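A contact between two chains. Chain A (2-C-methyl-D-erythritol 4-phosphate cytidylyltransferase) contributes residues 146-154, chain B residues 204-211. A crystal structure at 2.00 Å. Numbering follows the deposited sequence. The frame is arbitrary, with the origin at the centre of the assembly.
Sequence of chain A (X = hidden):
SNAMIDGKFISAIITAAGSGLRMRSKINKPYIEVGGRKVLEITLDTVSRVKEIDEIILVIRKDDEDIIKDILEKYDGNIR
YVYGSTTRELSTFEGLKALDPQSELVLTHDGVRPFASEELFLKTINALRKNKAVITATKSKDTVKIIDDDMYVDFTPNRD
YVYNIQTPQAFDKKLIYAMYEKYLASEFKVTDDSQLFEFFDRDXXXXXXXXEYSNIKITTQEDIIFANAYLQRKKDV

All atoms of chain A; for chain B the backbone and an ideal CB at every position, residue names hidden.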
# COMPACT_ATOMS: atom_id res chain seq x y z
N ILE A 146 10.78 -1.45 -8.79
CA ILE A 146 10.52 -0.97 -10.14
C ILE A 146 10.82 -2.11 -11.10
O ILE A 146 11.90 -2.70 -11.06
CB ILE A 146 11.44 0.21 -10.50
CG1 ILE A 146 11.23 1.35 -9.50
CG2 ILE A 146 11.16 0.69 -11.92
CD1 ILE A 146 9.79 1.76 -9.39
N ILE A 147 9.86 -2.45 -11.97
CA ILE A 147 10.04 -3.59 -12.86
C ILE A 147 9.99 -3.12 -14.32
O ILE A 147 9.59 -1.99 -14.58
CB ILE A 147 8.95 -4.64 -12.61
CG1 ILE A 147 7.64 -4.16 -13.20
CG2 ILE A 147 8.77 -4.90 -11.10
CD1 ILE A 147 6.72 -5.26 -13.61
N ASP A 148 10.37 -3.97 -15.27
CA ASP A 148 10.35 -3.57 -16.69
C ASP A 148 9.21 -4.21 -17.47
O ASP A 148 8.37 -4.91 -16.89
CB ASP A 148 11.70 -3.83 -17.38
CG ASP A 148 12.07 -5.30 -17.44
OD1 ASP A 148 11.17 -6.18 -17.41
OD2 ASP A 148 13.28 -5.60 -17.53
N ASP A 149 9.18 -3.98 -18.78
CA ASP A 149 8.10 -4.47 -19.65
C ASP A 149 8.07 -5.99 -19.78
O ASP A 149 7.04 -6.55 -20.16
CB ASP A 149 8.23 -3.88 -21.05
CG ASP A 149 7.97 -2.40 -21.08
OD1 ASP A 149 6.79 -2.02 -20.93
OD2 ASP A 149 8.94 -1.63 -21.24
N ASP A 150 9.18 -6.65 -19.49
CA ASP A 150 9.18 -8.11 -19.59
C ASP A 150 8.95 -8.78 -18.24
O ASP A 150 9.21 -9.98 -18.09
CB ASP A 150 10.48 -8.60 -20.22
CG ASP A 150 10.61 -8.19 -21.67
OD1 ASP A 150 9.58 -8.15 -22.38
OD2 ASP A 150 11.75 -7.91 -22.11
N MSE A 151 8.47 -7.99 -17.28
CA MSE A 151 8.23 -8.47 -15.90
C MSE A 151 9.51 -9.00 -15.23
O MSE A 151 9.51 -10.09 -14.66
CB MSE A 151 7.14 -9.55 -15.85
CG MSE A 151 5.78 -9.09 -16.33
SE MSE A 151 4.94 -7.94 -15.01
CE MSE A 151 4.54 -9.29 -13.65
N TYR A 152 10.59 -8.23 -15.31
CA TYR A 152 11.78 -8.52 -14.52
C TYR A 152 12.00 -7.33 -13.62
O TYR A 152 11.55 -6.23 -13.94
CB TYR A 152 12.99 -8.72 -15.42
CG TYR A 152 12.98 -10.04 -16.16
CD1 TYR A 152 13.45 -11.19 -15.56
CD2 TYR A 152 12.49 -10.13 -17.46
CE1 TYR A 152 13.45 -12.40 -16.23
CE2 TYR A 152 12.48 -11.34 -18.13
CZ TYR A 152 12.96 -12.48 -17.51
OH TYR A 152 12.96 -13.69 -18.16
N VAL A 153 12.68 -7.54 -12.51
CA VAL A 153 13.02 -6.44 -11.62
C VAL A 153 14.09 -5.54 -12.26
O VAL A 153 15.17 -6.01 -12.65
CB VAL A 153 13.52 -6.97 -10.25
CG1 VAL A 153 14.07 -5.82 -9.38
CG2 VAL A 153 12.40 -7.69 -9.53
N ASP A 154 13.78 -4.25 -12.37
CA ASP A 154 14.79 -3.26 -12.73
C ASP A 154 15.69 -3.00 -11.54
O ASP A 154 16.88 -3.29 -11.59
CB ASP A 154 14.14 -1.95 -13.17
CG ASP A 154 14.03 -1.82 -14.67
OD1 ASP A 154 14.64 -2.66 -15.38
OD2 ASP A 154 13.35 -0.88 -15.14
N UNK B 204 22.12 -12.49 -13.33
CA UNK B 204 20.87 -13.23 -13.23
C UNK B 204 19.72 -12.25 -13.03
O UNK B 204 19.75 -11.43 -12.10
CB UNK B 204 20.92 -14.25 -12.09
N UNK B 205 18.72 -12.34 -13.90
CA UNK B 205 17.54 -11.50 -13.81
C UNK B 205 16.51 -12.07 -12.84
O UNK B 205 16.33 -13.29 -12.76
CB UNK B 205 16.91 -11.33 -15.20
N UNK B 206 15.85 -11.20 -12.08
CA UNK B 206 14.83 -11.68 -11.17
C UNK B 206 13.47 -11.54 -11.81
O UNK B 206 13.00 -10.41 -12.06
CB UNK B 206 14.88 -10.92 -9.84
N UNK B 207 12.82 -12.67 -12.06
CA UNK B 207 11.52 -12.66 -12.74
C UNK B 207 10.39 -12.32 -11.78
O UNK B 207 10.41 -12.77 -10.63
CB UNK B 207 11.25 -14.02 -13.40
N UNK B 208 9.41 -11.55 -12.24
CA UNK B 208 8.27 -11.18 -11.42
C UNK B 208 7.04 -11.95 -11.90
O UNK B 208 6.75 -12.00 -13.10
CB UNK B 208 8.03 -9.67 -11.47
N UNK B 209 6.33 -12.56 -10.95
CA UNK B 209 5.08 -13.25 -11.25
C UNK B 209 3.97 -12.43 -10.61
O UNK B 209 4.11 -12.04 -9.45
CB UNK B 209 5.08 -14.69 -10.74
N UNK B 210 2.90 -12.13 -11.35
CA UNK B 210 1.77 -11.35 -10.79
C UNK B 210 1.20 -12.09 -9.58
O UNK B 210 0.85 -13.27 -9.67
CB UNK B 210 0.68 -11.12 -11.84
N UNK B 211 1.11 -11.42 -8.44
CA UNK B 211 0.54 -12.05 -7.27
C UNK B 211 -0.94 -11.73 -7.15
O UNK B 211 -1.58 -11.32 -8.14
CB UNK B 211 1.29 -11.61 -6.01

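Position 204 lies out of reach of the chain A stretch, so this contact leaves the choice open. The residue is E204(B), and it takes no part here.

At 205 the CB points toward chain A and sits 3.5 Å from CD1 of Y152(A), beside one face of the ring. A long aliphatic chain or a cation could lie over that face, and the carboxylate of D148(A) nearby favours a positive charge. The residue is K205(B). Its CE stands 3.6 Å from the centroid of the Y152(A) ring, almost on the normal, and its NZ makes a cation-pi contact at 3.8 Å. A water accepts from NZ of K205(B) and donates to OD2 of D148(A), joining the charges indirectly.

Position 206 engages chain A through its backbone: its O accepts from N of V153(A) at 2.9 Å, and a water links its N to O of V153(A). The CB points sideways, 4.1 Å from CG2 of V153(A), so a modest apolar group, such as valine, isoleucine or alanine, would suit. V206(B) packs its CB 4.0 Å from that CG2 of V153(A).

At 207, bridged to Y152(A), the CB is again sideways, 3.9 Å from CE1 of Y152(A), near the opposite ring face. The turn beyond offers the carbonyl of D150(A), which a long donor could reach; lysine, arginine or glutamine are candidates. K207(B) runs its CD over the ring, 4.0 Å from the Y152(A) centroid, and its NZ donates to O of D150(A) at 2.7 Å. The two lysines thus sandwich the tyrosine ring.

Position 208 points toward chain A, its CB 3.5 Å from O of M151(A), while its N donates to that same O at 2.8 Å. Around it lie I147(A), V153(A) and the selenomethionine M151(A), an apolar setting for a compact branched side chain. V208(B) fits: its CG2 meets CG2 of V153(A) at 3.8 Å and CG2 of I147(A) at 4.0 Å, and its CG1 meets CE of M151(A) at 3.6 Å.

At 209 the CB points away, so chain A sets little constraint; V209(B) is there.

At 210 the CB is sideways, 4.6 Å from CE of M151(A). An aliphatic or a flat ring could cover this methyl. H210(B) presents a ring face, with CE of M151(A) 3.4 Å from the ring centroid, a CH-pi contact.

Position 211 is out of reach; it is G211(B), without a side chain.

Chain B, residues 204-211: EKVKVVHG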
# COMPACT_ATOMS: atom_id res chain seq x y z
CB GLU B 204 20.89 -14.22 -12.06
CG GLU B 204 21.51 -15.57 -12.38
CD GLU B 204 22.97 -15.64 -11.99
OE1 GLU B 204 23.46 -14.72 -11.30
OE2 GLU B 204 23.63 -16.63 -12.37
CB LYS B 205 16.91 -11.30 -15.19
CG LYS B 205 17.83 -10.66 -16.20
CD LYS B 205 17.06 -9.80 -17.21
CE LYS B 205 16.29 -10.65 -18.21
NZ LYS B 205 15.55 -9.82 -19.22
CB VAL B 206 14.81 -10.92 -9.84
CG1 VAL B 206 13.83 -11.61 -8.89
CG2 VAL B 206 16.21 -10.86 -9.23
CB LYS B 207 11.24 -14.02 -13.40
CG LYS B 207 9.88 -14.11 -14.09
CD LYS B 207 9.95 -13.41 -15.43
CE LYS B 207 8.57 -13.26 -16.06
NZ LYS B 207 8.71 -12.52 -17.36
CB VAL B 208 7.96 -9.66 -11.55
CG1 VAL B 208 6.69 -9.29 -10.75
CG2 VAL B 208 9.13 -8.85 -11.07
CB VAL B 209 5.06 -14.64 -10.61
CG1 VAL B 209 3.63 -15.15 -10.48
CG2 VAL B 209 5.92 -15.62 -11.43
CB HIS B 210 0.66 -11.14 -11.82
CG HIS B 210 0.94 -10.09 -12.84
ND1 HIS B 210 0.97 -8.75 -12.55
CD2 HIS B 210 1.17 -10.19 -14.17
CE1 HIS B 210 1.23 -8.06 -13.65
NE2 HIS B 210 1.36 -8.92 -14.65
O HOH W 1 14.08 -7.26 -19.48
O HOH W 2 16.43 -8.23 -12.41
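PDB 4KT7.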